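Local coordinates for protein cellulosomal scaffoldin (Bacteroides cellulosolvens, PDB 1TYJ) that serves as a type-II cohesin module of a scaffoldin, a beta-sandwich domain that probably binds a dockerin partner in assembling the cellulosome, at residues 16-21 / 165-170; 31-36 / 109-114; 42-47 / 124-129; 143-146 / 152-155. All blocks are in the same frame, centred on the assembly; numbering follows the deposited sequence.

Interaction 1. Residues 16-21 / 165-170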
loop_
_atom_site.group_PDB
_atom_site.type_symbol
_atom_site.label_atom_id
_atom_site.label_comp_id
_atom_site.label_asym_id
_atom_site.label_seq_id
_atom_site.Cartn_x
_atom_site.Cartn_y
_atom_site.Cartn_z
ATOM N N ASP A 16 6.156 -17.786 8.660
ATOM C CA ASP A 16 4.929 -17.655 7.860
ATOM C C ASP A 16 4.955 -16.340 7.095
ATOM O O ASP A 16 5.651 -15.387 7.497
ATOM C CB ASP A 16 3.687 -17.651 8.780
ATOM C CG ASP A 16 3.321 -19.048 9.292
ATOM O OD1 ASP A 16 3.942 -20.043 8.838
ATOM O OD2 ASP A 16 2.396 -19.138 10.143
ATOM N N LYS A 17 4.148 -16.276 6.030
ATOM C CA LYS A 17 4.014 -15.041 5.256
ATOM C C LYS A 17 2.612 -14.505 5.553
ATOM O O LYS A 17 1.635 -15.291 5.665
ATOM C CB LYS A 17 4.067 -15.318 3.758
ATOM C CG LYS A 17 5.246 -16.118 3.261
ATOM C CD LYS A 17 6.499 -15.340 3.206
ATOM C CE LYS A 17 7.675 -16.277 2.821
ATOM N NZ LYS A 17 7.532 -17.017 1.515
ATOM N N VAL A 18 2.501 -13.190 5.684
ATOM C CA VAL A 18 1.204 -12.563 5.891
ATOM C C VAL A 18 1.123 -11.384 4.933
ATOM O O VAL A 18 2.107 -10.655 4.778
ATOM C CB VAL A 18 1.042 -12.104 7.401
ATOM C CG1 VAL A 18 2.267 -11.314 7.940
ATOM C CG2 VAL A 18 -0.275 -11.316 7.585
ATOM N N THR A 19 -0.024 -11.249 4.264
ATOM C CA THR A 19 -0.176 -10.220 3.234
ATOM C C THR A 19 -1.181 -9.137 3.632
ATOM O O THR A 19 -2.303 -9.453 4.064
ATOM C CB THR A 19 -0.542 -10.882 1.910
ATOM O OG1 THR A 19 0.506 -11.796 1.559
ATOM C CG2 THR A 19 -0.745 -9.857 0.770
ATOM N N LEU A 20 -0.746 -7.881 3.518
ATOM C CA LEU A 20 -1.619 -6.725 3.633
ATOM C C LEU A 20 -2.101 -6.361 2.224
ATOM O O LEU A 20 -1.301 -5.925 1.385
ATOM C CB LEU A 20 -0.810 -5.553 4.196
ATOM C CG LEU A 20 -1.605 -4.273 4.543
ATOM C CD1 LEU A 20 -2.516 -4.552 5.764
ATOM C CD2 LEU A 20 -0.680 -3.082 4.828
ATOM N N THR A 21 -3.393 -6.538 1.958
ATOM C CA THR A 21 -3.964 -6.067 0.712
ATOM C C THR A 21 -4.485 -4.651 0.978
ATOM O O THR A 21 -5.189 -4.407 1.991
ATOM C CB THR A 21 -5.085 -6.992 0.263
ATOM O OG1 THR A 21 -4.547 -8.286 -0.071
ATOM C CG2 THR A 21 -5.793 -6.412 -0.974
ATOM N N GLY A 165 -5.095 -3.622 10.858
ATOM C CA GLY A 165 -5.274 -4.335 12.126
ATOM C C GLY A 165 -4.064 -5.133 12.582
ATOM O O GLY A 165 -2.934 -4.978 12.061
ATOM N N LEU A 166 -4.306 -5.955 13.607
ATOM C CA LEU A 166 -3.225 -6.669 14.264
ATOM C C LEU A 166 -2.985 -8.074 13.717
ATOM O O LEU A 166 -3.868 -8.699 13.114
ATOM C CB LEU A 166 -3.545 -6.802 15.763
ATOM C CG LEU A 166 -3.941 -5.552 16.541
ATOM C CD1 LEU A 166 -3.836 -5.855 18.061
ATOM C CD2 LEU A 166 -3.224 -4.317 16.219
ATOM N N ILE A 167 -1.780 -8.570 13.974
ATOM C CA ILE A 167 -1.469 -9.970 13.786
ATOM C C ILE A 167 -1.044 -10.536 15.153
ATOM O O ILE A 167 -0.608 -9.797 16.058
ATOM C CB ILE A 167 -0.343 -10.183 12.717
ATOM C CG1 ILE A 167 0.926 -9.402 13.086
ATOM C CG2 ILE A 167 -0.898 -9.802 11.325
ATOM C CD1 ILE A 167 2.203 -9.812 12.272
ATOM N N TYR A 168 -1.220 -11.835 15.281
ATOM C CA TYR A 168 -1.047 -12.552 16.541
ATOM C C TYR A 168 -0.246 -13.826 16.322
ATOM O O TYR A 168 -0.228 -14.359 15.206
ATOM C CB TYR A 168 -2.420 -12.962 17.035
ATOM C CG TYR A 168 -3.364 -11.805 17.277
ATOM C CD1 TYR A 168 -4.325 -11.451 16.323
ATOM C CD2 TYR A 168 -3.300 -11.071 18.475
ATOM C CE1 TYR A 168 -5.186 -10.371 16.562
ATOM C CE2 TYR A 168 -4.149 -10.014 18.703
ATOM C CZ TYR A 168 -5.104 -9.679 17.763
ATOM O OH TYR A 168 -5.961 -8.611 18.024
ATOM N N PRO A 169 0.395 -14.338 17.383
ATOM C CA PRO A 169 1.114 -15.600 17.234
ATOM C C PRO A 169 0.186 -16.801 17.134
ATOM O O PRO A 169 -0.881 -16.813 17.770
ATOM C CB PRO A 169 1.930 -15.693 18.535
ATOM C CG PRO A 169 1.070 -14.929 19.563
ATOM C CD PRO A 169 0.513 -13.771 18.746
ATOM N N LYS A 170 0.590 -17.819 16.377
ATOM C CA LYS A 170 -0.091 -19.107 16.415
ATOM C C LYS A 170 0.131 -19.751 17.777
ATOM O O LYS A 170 -0.731 -20.460 18.301
ATOM C CB LYS A 170 0.468 -20.016 15.328
ATOM C CG LYS A 170 -0.382 -20.053 14.088
ATOM C CD LYS A 170 0.440 -20.517 12.907
ATOM C CE LYS A 170 -0.407 -20.837 11.679
ATOM N NZ LYS A 170 0.456 -21.241 10.504
ATOM O OXT LYS A 170 1.186 -19.535 18.384
HETATM O O HOH W 1 2.932 -22.315 10.431
#
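Val18 and Ile167, from strands of the two different sheets of the sandwich, have their CA atoms 8.7 Å apart, and the gap widens to 10.0 Å between the CA atoms of Asp16 and Lys170, so side chains alone span it. In the interior, Val18 CG2 meets Ile167 CG2 at 4.1 Å, the two branched side chains crossing at a slant. Val18 holds CG1 between its backbone N and carbonyl carbon (chi1 48°), which sends CG2 out opposite the N and across to the facing strand. The Lys170 side chain, extended beyond CG, runs roughly perpendicular to that of Asp16 and closes a salt bridge, NZ to OD2 at 2.9 Å. The ammonium comes from the syn side of OD2, 25° out of the carboxylate plane. A water spans the pair as well, donating to Asp16 OD1 at 3.0 Å and accepting from Lys170 NZ at 2.7 Å. Asp16 OD2 also accepts a hydrogen bond from the backbone N of Ala13, a second hold on the same oxygen. With both its oxygens engaged, Asp16 ties the last residue of the chain to the start of strand 17-25 by charge, while Val18 and Ile167 meet in the interior through one methyl pair.

Interaction 2. Residues 31-36 / 109-114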
loop_
_atom_site.group_PDB
_atom_site.type_symbol
_atom_site.label_atom_id
_atom_site.label_comp_id
_atom_site.label_asym_id
_atom_site.label_seq_id
_atom_site.Cartn_x
_atom_site.Cartn_y
_atom_site.Cartn_z
ATOM N N SER A 31 -6.859 7.813 -10.080
ATOM C CA SER A 31 -5.816 7.673 -11.114
ATOM C C SER A 31 -4.427 7.305 -10.564
ATOM O O SER A 31 -3.493 7.077 -11.351
ATOM C CB SER A 31 -5.663 8.972 -11.942
ATOM O OG SER A 31 -4.996 9.921 -11.093
ATOM N N GLY A 32 -4.265 7.276 -9.245
ATOM C CA GLY A 32 -2.955 6.959 -8.715
ATOM C C GLY A 32 -2.806 7.234 -7.243
ATOM O O GLY A 32 -3.625 7.939 -6.644
ATOM N N TYR A 33 -1.759 6.678 -6.653
ATOM C CA TYR A 33 -1.530 6.859 -5.196
ATOM C C TYR A 33 -0.054 6.903 -4.923
ATOM O O TYR A 33 0.774 6.476 -5.752
ATOM C CB TYR A 33 -2.137 5.689 -4.366
ATOM C CG TYR A 33 -1.348 4.405 -4.561
ATOM C CD1 TYR A 33 -0.282 4.097 -3.715
ATOM C CD2 TYR A 33 -1.590 3.557 -5.653
ATOM C CE1 TYR A 33 0.528 2.968 -3.924
ATOM C CE2 TYR A 33 -0.787 2.400 -5.870
ATOM C CZ TYR A 33 0.277 2.131 -5.002
ATOM O OH TYR A 33 1.063 1.017 -5.177
ATOM N N GLN A 34 0.271 7.375 -3.729
ATOM C CA GLN A 34 1.599 7.161 -3.138
ATOM C C GLN A 34 1.372 6.895 -1.656
ATOM O O GLN A 34 0.575 7.610 -1.009
ATOM C CB GLN A 34 2.496 8.393 -3.323
ATOM C CG GLN A 34 3.949 8.053 -2.968
ATOM C CD GLN A 34 4.903 9.185 -3.220
ATOM O OE1 GLN A 34 4.865 9.810 -4.259
ATOM N NE2 GLN A 34 5.790 9.426 -2.269
ATOM N N PHE A 35 2.080 5.903 -1.123
ATOM C CA PHE A 35 1.973 5.526 0.300
ATOM C C PHE A 35 3.318 5.570 0.999
ATOM O O PHE A 35 4.333 5.227 0.375
ATOM C CB PHE A 35 1.451 4.093 0.458
ATOM C CG PHE A 35 0.050 3.871 -0.051
ATOM C CD1 PHE A 35 -0.285 2.645 -0.642
ATOM C CD2 PHE A 35 -0.944 4.880 0.039
ATOM C CE1 PHE A 35 -1.568 2.406 -1.074
ATOM C CE2 PHE A 35 -2.232 4.644 -0.422
ATOM C CZ PHE A 35 -2.547 3.410 -0.973
ATOM N N ASN A 36 3.307 5.986 2.273
ATOM C CA ASN A 36 4.443 5.822 3.164
ATOM C C ASN A 36 3.934 4.942 4.308
ATOM O O ASN A 36 2.984 5.324 5.016
ATOM C CB ASN A 36 4.900 7.181 3.707
ATOM C CG ASN A 36 6.249 7.080 4.383
ATOM O OD1 ASN A 36 6.353 7.067 5.631
ATOM N ND2 ASN A 36 7.282 6.917 3.578
ATOM N N ALA A 109 -8.609 -3.326 -5.034
ATOM C CA ALA A 109 -7.241 -3.441 -4.523
ATOM C C ALA A 109 -6.260 -2.662 -5.408
ATOM O O ALA A 109 -6.298 -2.791 -6.640
ATOM C CB ALA A 109 -6.811 -4.893 -4.436
ATOM N N VAL A 110 -5.380 -1.873 -4.763
ATOM C CA VAL A 110 -4.313 -1.175 -5.467
ATOM C C VAL A 110 -2.907 -1.766 -5.321
ATOM O O VAL A 110 -2.045 -1.562 -6.214
ATOM C CB VAL A 110 -4.284 0.339 -5.100
ATOM C CG1 VAL A 110 -5.688 0.935 -5.273
ATOM C CG2 VAL A 110 -3.744 0.592 -3.643
ATOM N N ALA A 111 -2.646 -2.480 -4.219
ATOM C CA ALA A 111 -1.299 -3.026 -3.960
ATOM C C ALA A 111 -1.447 -4.078 -2.909
ATOM O O ALA A 111 -2.433 -4.065 -2.132
ATOM C CB ALA A 111 -0.353 -1.931 -3.435
ATOM N N LYS A 112 -0.450 -4.958 -2.840
ATOM C CA LYS A 112 -0.357 -5.900 -1.728
ATOM C C LYS A 112 1.074 -5.969 -1.266
ATOM O O LYS A 112 1.985 -6.011 -2.075
ATOM C CB LYS A 112 -0.798 -7.304 -2.107
ATOM C CG LYS A 112 -2.120 -7.356 -2.891
ATOM C CD LYS A 112 -2.438 -8.762 -3.295
ATOM C CE LYS A 112 -3.672 -8.754 -4.161
ATOM N NZ LYS A 112 -3.963 -10.124 -4.699
ATOM N N VAL A 113 1.259 -6.050 0.044
ATOM C CA VAL A 113 2.597 -6.185 0.599
ATOM C C VAL A 113 2.597 -7.411 1.480
ATOM O O VAL A 113 1.813 -7.513 2.425
ATOM C CB VAL A 113 2.977 -4.976 1.450
ATOM C CG1 VAL A 113 4.354 -5.147 2.100
ATOM C CG2 VAL A 113 2.951 -3.701 0.636
ATOM N N THR A 114 3.455 -8.365 1.150
ATOM C CA THR A 114 3.626 -9.562 1.972
ATOM C C THR A 114 4.846 -9.363 2.854
ATOM O O THR A 114 5.872 -8.806 2.409
ATOM C CB THR A 114 3.828 -10.809 1.054
ATOM O OG1 THR A 114 2.676 -10.964 0.208
ATOM C CG2 THR A 114 4.024 -12.110 1.846
HETATM O O HOH W 2 0.453 -0.584 -7.116
#
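Apolar contacts dominate here, gathered round Val110, which is met by both Tyr33 and Phe35. Val110 CG2 lies over one face of the Tyr33 ring, offset toward its rim and 4.1 Å from CE2, the two side chains running past one another head to tail. The same methyl sits at the edge of the Phe35 ring, near its plane, 3.8 Å from CE1. Tyr33 CG is set between the backbone N and the carbonyl carbon (chi1 71°), and from there its CD1 comes over the centre of the Phe35 ring. Ala111 CB adds a contact of 3.7 Å to Tyr33 OH. The polar part is carried by one water at the edge of the Tyr33 ring, in its plane: it is 2.6 Å from Tyr33 OH and donates to Val110 O at 2.8 Å, linking the hydroxyl to the opposite backbone. No direct hydrogen bond joins the segments, whose strand axes approach to 9.2 Å and cross at -30°. Opposite Ile22 the strand has a classic beta bulge at Val110 and Ala111, so two successive CB atoms are directed at strand 31-36. Such aligned, slightly twisted packing of sheet on sheet is typical of a beta sandwich, here the cohesin core.

Interaction 3. Residues 42-47 / 124-129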
loop_
_atom_site.group_PDB
_atom_site.type_symbol
_atom_site.label_atom_id
_atom_site.label_comp_id
_atom_site.label_asym_id
_atom_site.label_seq_id
_atom_site.Cartn_x
_atom_site.Cartn_y
_atom_site.Cartn_z
ATOM N N THR A 42 11.647 -5.599 13.895
ATOM C CA THR A 42 11.942 -6.680 14.840
ATOM C C THR A 42 11.184 -7.954 14.461
ATOM O O THR A 42 11.702 -9.057 14.638
ATOM C CB THR A 42 11.568 -6.236 16.259
ATOM O OG1 THR A 42 12.367 -5.097 16.595
ATOM C CG2 THR A 42 11.785 -7.350 17.312
ATOM N N TYR A 43 9.967 -7.812 13.923
ATOM C CA TYR A 43 9.095 -8.969 13.719
ATOM C C TYR A 43 8.853 -9.335 12.280
ATOM O O TYR A 43 8.483 -10.472 12.004
ATOM C CB TYR A 43 7.733 -8.751 14.396
ATOM C CG TYR A 43 7.890 -8.547 15.891
ATOM C CD1 TYR A 43 7.844 -7.265 16.453
ATOM C CD2 TYR A 43 8.125 -9.648 16.729
ATOM C CE1 TYR A 43 8.012 -7.085 17.848
ATOM C CE2 TYR A 43 8.298 -9.474 18.093
ATOM C CZ TYR A 43 8.243 -8.198 18.638
ATOM O OH TYR A 43 8.409 -8.043 19.996
ATOM N N LEU A 44 9.007 -8.362 11.379
ATOM C CA LEU A 44 8.538 -8.515 9.986
ATOM C C LEU A 44 9.605 -8.122 8.974
ATOM O O LEU A 44 10.339 -7.143 9.161
ATOM C CB LEU A 44 7.295 -7.622 9.750
ATOM C CG LEU A 44 6.081 -8.026 10.597
ATOM C CD1 LEU A 44 5.073 -6.921 10.503
ATOM C CD2 LEU A 44 5.445 -9.356 10.076
ATOM N N GLN A 45 9.621 -8.864 7.875
ATOM C CA GLN A 45 10.513 -8.609 6.747
ATOM C C GLN A 45 9.716 -8.608 5.440
ATOM O O GLN A 45 9.196 -9.658 5.011
ATOM C CB GLN A 45 11.601 -9.682 6.722
ATOM C CG GLN A 45 12.598 -9.503 5.580
ATOM C CD GLN A 45 13.691 -10.544 5.599
ATOM O OE1 GLN A 45 14.865 -10.199 5.595
ATOM N NE2 GLN A 45 13.314 -11.810 5.588
ATOM N N PRO A 46 9.603 -7.430 4.778
ATOM C CA PRO A 46 8.853 -7.411 3.517
ATOM C C PRO A 46 9.430 -8.430 2.526
ATOM O O PRO A 46 10.651 -8.521 2.379
ATOM C CB PRO A 46 9.045 -5.970 3.003
ATOM C CG PRO A 46 9.318 -5.148 4.295
ATOM C CD PRO A 46 10.144 -6.101 5.140
ATOM N N TRP A 47 8.545 -9.142 1.825
ATOM C CA TRP A 47 8.924 -10.332 1.061
ATOM C C TRP A 47 8.351 -10.282 -0.321
ATOM O O TRP A 47 7.146 -10.127 -0.496
ATOM C CB TRP A 47 8.420 -11.589 1.788
ATOM C CG TRP A 47 9.152 -12.809 1.287
ATOM C CD1 TRP A 47 8.722 -13.695 0.356
ATOM C CD2 TRP A 47 10.444 -13.213 1.694
ATOM N NE1 TRP A 47 9.685 -14.658 0.166
ATOM C CE2 TRP A 47 10.756 -14.388 0.977
ATOM C CE3 TRP A 47 11.365 -12.711 2.618
ATOM C CZ2 TRP A 47 11.975 -15.065 1.136
ATOM C CZ3 TRP A 47 12.595 -13.375 2.775
ATOM C CH2 TRP A 47 12.878 -14.550 2.036
ATOM N N GLU A 124 -0.048 -10.158 22.818
ATOM C CA GLU A 124 -1.006 -9.045 22.641
ATOM C C GLU A 124 -1.156 -8.609 21.163
ATOM O O GLU A 124 -2.006 -7.741 20.847
ATOM C CB GLU A 124 -0.607 -7.826 23.478
ATOM C CG GLU A 124 0.709 -7.134 23.037
ATOM C CD GLU A 124 1.955 -7.722 23.696
ATOM O OE1 GLU A 124 2.983 -7.032 23.621
ATOM O OE2 GLU A 124 1.922 -8.850 24.269
ATOM N N GLY A 125 -0.348 -9.226 20.280
ATOM C CA GLY A 125 -0.311 -8.858 18.855
ATOM C C GLY A 125 0.522 -7.611 18.574
ATOM O O GLY A 125 0.972 -6.898 19.491
ATOM N N ILE A 126 0.765 -7.365 17.288
ATOM C CA ILE A 126 1.313 -6.108 16.831
ATOM C C ILE A 126 0.498 -5.630 15.636
ATOM O O ILE A 126 -0.101 -6.431 14.917
ATOM C CB ILE A 126 2.803 -6.235 16.393
ATOM C CG1 ILE A 126 2.956 -7.156 15.171
ATOM C CG2 ILE A 126 3.677 -6.772 17.538
ATOM C CD1 ILE A 126 4.382 -7.113 14.530
ATOM N N LYS A 127 0.438 -4.317 15.460
ATOM C CA LYS A 127 -0.134 -3.723 14.248
ATOM C C LYS A 127 0.673 -4.271 13.065
ATOM O O LYS A 127 1.905 -4.262 13.089
ATOM C CB LYS A 127 -0.029 -2.199 14.322
ATOM C CG LYS A 127 -0.988 -1.568 15.331
ATOM C CD LYS A 127 -0.567 -0.094 15.505
ATOM C CE LYS A 127 -1.513 0.677 16.425
ATOM N NZ LYS A 127 -1.102 2.128 16.464
ATOM N N LEU A 128 0.005 -4.735 12.022
ATOM C CA LEU A 128 0.814 -5.258 10.900
ATOM C C LEU A 128 1.658 -4.141 10.255
ATOM O O LEU A 128 2.842 -4.344 9.885
ATOM C CB LEU A 128 -0.086 -5.910 9.860
ATOM C CG LEU A 128 0.653 -6.515 8.650
ATOM C CD1 LEU A 128 1.740 -7.511 9.113
ATOM C CD2 LEU A 128 -0.343 -7.215 7.709
ATOM N N ALA A 129 1.047 -2.976 10.105
ATOM C CA ALA A 129 1.736 -1.800 9.573
ATOM C C ALA A 129 0.906 -0.581 9.900
ATOM O O ALA A 129 -0.255 -0.714 10.306
ATOM C CB ALA A 129 1.919 -1.936 8.047
#
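Ile126 reaches across to Tyr43 with its terminal methyl: CD1 lies 3.7 Å from Tyr43 CB and 4.0 Å from Tyr43 CD1, so it touches the root of the aromatic side chain and approaches the ring obliquely. Ile126 CG1 sits between the backbone N and the carbonyl carbon, and beyond it the chain is extended (chi2 169°), carrying CD1 as far from the backbone as the side chain allows. The same methyl meets Leu44 CD1 at 4.1 Å. Thr42 CG2 covers the centre of one face of the Tyr43 ring from within its own segment. The contact bridges the two sheets of the cohesin sandwich near one end: strand 44-48 belongs to the sheet of strand 108-117, whereas strand 126-131 pairs with strand 166-169 in the other, and Ile167 of that strand touches Leu44, Ile126 and Leu128 alike. Leu44 CD1 packs against Leu128 CD1 at 3.7 Å, the two leucines crossing at about a right angle. Leu128 begins with its CB directed away from strand 44-48, but a turn at its second torsion (chi2 54°) swings CD1 back to face Leu44. Leu44 CD1 also comes within 3.5 Å of the Leu128 backbone O, while Phe115 and Val117 flank Leu44 from its own sheet.

Interaction 4. Residues 143-146 / 152-155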
loop_
_atom_site.group_PDB
_atom_site.type_symbol
_atom_site.label_atom_id
_atom_site.label_comp_id
_atom_site.label_asym_id
_atom_site.label_seq_id
_atom_site.Cartn_x
_atom_site.Cartn_y
_atom_site.Cartn_z
ATOM N N GLY A 143 -0.016 9.689 5.621
ATOM C CA GLY A 143 0.932 8.885 4.845
ATOM C C GLY A 143 0.398 8.416 3.502
ATOM O O GLY A 143 0.926 7.439 2.932
ATOM N N THR A 144 -0.643 9.060 2.984
ATOM C CA THR A 144 -1.178 8.669 1.657
ATOM C C THR A 144 -1.405 9.904 0.771
ATOM O O THR A 144 -1.729 10.982 1.270
ATOM C CB THR A 144 -2.540 7.922 1.807
ATOM O OG1 THR A 144 -3.580 8.838 2.215
ATOM C CG2 THR A 144 -2.428 6.750 2.805
ATOM N N MET A 145 -1.287 9.720 -0.538
ATOM C CA MET A 145 -1.683 10.742 -1.494
ATOM C C MET A 145 -2.531 10.004 -2.513
ATOM O O MET A 145 -2.129 8.935 -2.982
ATOM C CB MET A 145 -0.462 11.374 -2.170
ATOM C CG MET A 145 0.484 12.020 -1.181
ATOM S SD MET A 145 1.999 12.539 -2.000
ATOM C CE MET A 145 1.544 14.173 -2.424
ATOM N N LEU A 146 -3.687 10.573 -2.851
ATOM C CA LEU A 146 -4.571 10.010 -3.859
ATOM C C LEU A 146 -4.905 11.061 -4.887
ATOM O O LEU A 146 -5.123 12.228 -4.522
ATOM C CB LEU A 146 -5.873 9.499 -3.217
ATOM C CG LEU A 146 -5.781 8.430 -2.108
ATOM C CD1 LEU A 146 -7.218 8.120 -1.607
ATOM C CD2 LEU A 146 -5.103 7.124 -2.639
ATOM N N ASN A 152 -6.346 16.225 -9.959
ATOM C CA ASN A 152 -6.623 16.744 -8.622
ATOM C C ASN A 152 -6.064 15.851 -7.555
ATOM O O ASN A 152 -6.093 14.614 -7.702
ATOM C CB ASN A 152 -8.120 16.892 -8.359
ATOM C CG ASN A 152 -8.787 17.870 -9.318
ATOM O OD1 ASN A 152 -8.428 19.052 -9.364
ATOM N ND2 ASN A 152 -9.789 17.395 -10.045
ATOM N N MET A 153 -5.566 16.454 -6.480
ATOM C CA MET A 153 -5.148 15.687 -5.309
ATOM C C MET A 153 -6.224 15.760 -4.219
ATOM O O MET A 153 -6.657 16.865 -3.812
ATOM C CB MET A 153 -3.824 16.252 -4.773
ATOM C CG MET A 153 -3.221 15.436 -3.633
ATOM S SD MET A 153 -1.571 16.086 -3.219
ATOM C CE MET A 153 -2.060 17.453 -2.234
ATOM N N TYR A 154 -6.672 14.613 -3.709
ATOM C CA TYR A 154 -7.683 14.623 -2.652
ATOM C C TYR A 154 -7.169 15.148 -1.293
ATOM O O TYR A 154 -6.027 14.868 -0.922
ATOM C CB TYR A 154 -8.320 13.230 -2.511
ATOM C CG TYR A 154 -9.241 12.937 -3.653
ATOM C CD1 TYR A 154 -8.966 11.899 -4.545
ATOM C CD2 TYR A 154 -10.402 13.707 -3.845
ATOM C CE1 TYR A 154 -9.835 11.638 -5.604
ATOM C CE2 TYR A 154 -11.260 13.458 -4.892
ATOM C CZ TYR A 154 -11.005 12.419 -5.756
ATOM O OH TYR A 154 -11.899 12.237 -6.785
ATOM N N SER A 155 -8.021 15.878 -0.554
ATOM C CA SER A 155 -7.661 16.349 0.806
ATOM C C SER A 155 -8.176 15.427 1.917
ATOM O O SER A 155 -8.952 14.479 1.654
ATOM C CB SER A 155 -8.252 17.735 1.064
ATOM O OG SER A 155 -9.642 17.601 1.155
HETATM O O HOH W 3 -4.163 12.819 -0.977
#
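A connecting segment folds back beside strand 144-148 after a short turn and lies against its residue Leu146, much like the second arm of a hairpin, although 152-155 forms no regular strand. Leu146 and Tyr154 are the facing pair, with CA atoms 5.7 Å apart. Tyr154 N donates to Leu146 O at 3.0 Å in a fairly straight bond, 163° at the hydrogen. The return bond of a hydrogen-bonded antiparallel pair is replaced by a water, which accepts from Leu146 N at 3.0 Å and donates to Tyr154 O at 2.8 Å. Leu146 O receives a second, softer approach from Met153 CA, a CA-H...O contact of 3.5 Å. Side chains pack beyond this backbone frame. Met145 and Met153 cross obliquely, and the CE methyl of Met145 rests on SD of Met153 at 3.7 Å; Met145 bends at its last torsion (chi3 91°), and Met153 is bent at the corresponding bond too. Leu146 CB lies 4.1 Å from Tyr154 CD1, while the leucine itself is buried against Phe30 and Tyr33. The phenol end of Tyr154 is held elsewhere, bonded through OH to the backbone O of Thr28, and Asn152 N is bonded to Asp148 OD1 within the turn. One direct bond and one through water thus satisfy both backbone polar groups of Leu146, and the methionine contact adds sulfur-to-methyl packing near the surface.

Together the four contacts run along the beta sandwich. Interactions 1, 2 and 3 each join one sheet to the other, whereas interaction 4 lays a loop against strand 144-148. The centre of interaction 2 lies about 3 Å from the chain's centre; interactions 1 and 3, with centres 7 Å apart, share one end, where strands 166-169 and 126-131 pair, and interaction 4 lies on the opposite side, its centre 27 Å from that of interaction 1. Strand 30-38 neighbours strand 144-148, linking interactions 2 and 4. Along the chain, interaction 1 encloses the other three, interactions 2 and 3 interleave, and interaction 4 follows both. Three long-range contacts thus tie sheet to sheet, the outermost reaching the C-terminus.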